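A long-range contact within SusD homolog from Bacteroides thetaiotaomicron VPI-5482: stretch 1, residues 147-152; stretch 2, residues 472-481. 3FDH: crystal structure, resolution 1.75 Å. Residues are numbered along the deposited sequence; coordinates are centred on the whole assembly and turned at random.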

# COMPACT_ATOMS: atom_id res chain seq x y z
N MSE A 147 10.66 27.89 10.77
CA MSE A 147 9.89 29.00 10.19
C MSE A 147 8.87 28.39 9.27
O MSE A 147 7.89 27.77 9.70
CB MSE A 147 10.80 29.90 9.35
N THR A 148 9.11 28.63 7.99
CA THR A 148 8.38 27.98 6.91
C THR A 148 9.43 26.99 6.39
O THR A 148 10.42 27.40 5.79
CB THR A 148 7.94 28.94 5.82
OG1 THR A 148 9.03 29.80 5.48
CG2 THR A 148 6.79 29.79 6.32
N PRO A 149 9.26 25.70 6.71
CA PRO A 149 10.23 24.68 6.32
C PRO A 149 10.53 24.63 4.86
O PRO A 149 9.65 24.81 4.00
CB PRO A 149 9.56 23.39 6.75
CG PRO A 149 8.73 23.76 7.88
CD PRO A 149 8.24 25.16 7.61
N LYS A 150 11.80 24.38 4.58
CA LYS A 150 12.25 24.25 3.21
C LYS A 150 11.78 22.92 2.70
O LYS A 150 11.50 21.99 3.46
CB LYS A 150 13.78 24.30 3.06
CG LYS A 150 14.52 23.08 3.57
CD LYS A 150 16.03 23.22 3.37
CE LYS A 150 16.80 21.94 3.65
NZ LYS A 150 16.56 20.84 2.63
N MSE A 151 11.69 22.85 1.39
CA MSE A 151 11.43 21.59 0.76
C MSE A 151 12.75 20.83 0.62
O MSE A 151 13.78 21.38 0.27
CB MSE A 151 10.69 21.78 -0.56
CG MSE A 151 9.18 22.16 -0.39
SE MSE A 151 8.64 22.56 -2.12
CE MSE A 151 8.28 20.72 -2.68
N ASP A 152 12.71 19.57 1.02
CA ASP A 152 13.85 18.65 0.87
C ASP A 152 13.61 17.96 -0.45
O ASP A 152 12.46 17.78 -0.88
CB ASP A 152 13.83 17.52 1.92
CG ASP A 152 14.21 17.98 3.32
OD1 ASP A 152 14.49 19.18 3.53
OD2 ASP A 152 14.19 17.11 4.21
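Stretch 2, residues 472-481: AANPEVKAAY

A single asparagine side chain both caps a helix and ties that helix to a segment more than 300 residues away in the chain. Asn-474 leaves helical phi/psi (-125/105) after the helix that ends at Ala-473 and occupies the N-cap position of the next, which runs from Pro-475 through Tyr-481. Amides in a helix's first turn lack acceptors from a preceding turn, so an N-cap side chain commonly supplies one: here OD1 of Asn-474 accepts from Glu-476 N at 3.0 Å and Val-477 N at 3.3 Å, while its ND2 donates to Pro-149 O at 2.8 Å and a nearly straight 165°. The two ends of one amide group thus serve both stretches.

From this anchor the two stretches advance in the same general direction, Thr-148 lying nearest Asn-474 (CA to CA 5.9 Å) and Met-151 nearest Glu-476 (CA to CA 7.0 Å). Stretch 1 is extended from Thr-148 to Asp-152. Near its start, Thr-148 CG2 rests 3.7 Å from Ala-473 O. Farther on, Glu-476 reaches out in an extended t,t rotamer, and its OE2 takes a weak hydrogen bond from Met-151 N at 3.3 Å; a water donates to both that OE2 and Met-151 O, at 2.6 Å each. The selenomethionine side chain of Met-151 then follows the helix, CG 3.9 Å from Val-477 CG2 and CE 3.9 Å from Ala-480 CB.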

# COMPACT_ATOMS: atom_id res chain seq x y z
N ALA A 472 -0.84 27.14 1.08
CA ALA A 472 -1.27 28.39 1.71
C ALA A 472 -0.17 28.98 2.57
O ALA A 472 0.24 30.14 2.44
CB ALA A 472 -2.50 28.16 2.57
N ALA A 473 0.32 28.13 3.46
CA ALA A 473 1.29 28.52 4.49
C ALA A 473 2.74 28.56 4.04
O ALA A 473 3.57 29.20 4.69
CB ALA A 473 1.16 27.57 5.68
N ASN A 474 3.05 27.86 2.94
CA ASN A 474 4.45 27.72 2.50
C ASN A 474 4.68 28.16 1.05
O ASN A 474 4.32 27.47 0.11
CB ASN A 474 4.87 26.25 2.69
CG ASN A 474 6.38 26.05 2.61
OD1 ASN A 474 7.05 26.56 1.72
ND2 ASN A 474 6.92 25.27 3.55
N PRO A 475 5.29 29.35 0.85
CA PRO A 475 5.47 29.85 -0.51
C PRO A 475 6.23 28.93 -1.43
O PRO A 475 6.04 28.97 -2.66
CB PRO A 475 6.26 31.15 -0.31
CG PRO A 475 5.99 31.55 1.10
CD PRO A 475 5.79 30.28 1.87
N GLU A 476 7.05 28.07 -0.83
CA GLU A 476 7.89 27.16 -1.60
C GLU A 476 7.03 26.03 -2.13
O GLU A 476 7.14 25.61 -3.29
CB GLU A 476 9.01 26.61 -0.72
CG GLU A 476 10.10 25.90 -1.48
CD GLU A 476 11.37 25.72 -0.65
OE1 GLU A 476 11.50 26.39 0.41
OE2 GLU A 476 12.25 24.97 -1.09
N VAL A 477 6.13 25.60 -1.28
CA VAL A 477 5.22 24.51 -1.63
C VAL A 477 4.19 25.07 -2.60
O VAL A 477 3.77 24.41 -3.54
CB VAL A 477 4.57 23.90 -0.38
CG1 VAL A 477 3.58 22.79 -0.80
CG2 VAL A 477 5.62 23.31 0.55
N LYS A 478 3.81 26.31 -2.38
CA LYS A 478 2.83 26.96 -3.26
C LYS A 478 3.43 27.03 -4.66
O LYS A 478 2.79 26.69 -5.66
CB LYS A 478 2.48 28.38 -2.81
CG LYS A 478 1.46 29.06 -3.71
CD LYS A 478 1.23 30.52 -3.29
CE LYS A 478 -0.00 31.09 -4.01
NZ LYS A 478 -0.13 32.58 -3.88
N ALA A 479 4.69 27.43 -4.72
CA ALA A 479 5.36 27.57 -6.01
C ALA A 479 5.46 26.21 -6.71
O ALA A 479 5.23 26.12 -7.92
CB ALA A 479 6.75 28.21 -5.84
N ALA A 480 5.75 25.15 -5.95
CA ALA A 480 5.91 23.81 -6.52
C ALA A 480 4.59 23.21 -7.00
O ALA A 480 4.55 22.44 -7.96
CB ALA A 480 6.56 22.86 -5.51
N TYR A 481 3.50 23.60 -6.33
CA TYR A 481 2.17 23.06 -6.67
C TYR A 481 1.66 23.68 -7.97
O TYR A 481 0.98 23.05 -8.79
CB TYR A 481 1.15 23.29 -5.52
CG TYR A 481 -0.24 22.97 -5.99
CD1 TYR A 481 -0.66 21.66 -6.18
CD2 TYR A 481 -1.13 23.97 -6.29
CE1 TYR A 481 -1.92 21.39 -6.66
CE2 TYR A 481 -2.39 23.71 -6.73
CZ TYR A 481 -2.78 22.43 -6.94
OH TYR A 481 -4.03 22.20 -7.44
O HOH W 1 14.50 23.76 -0.63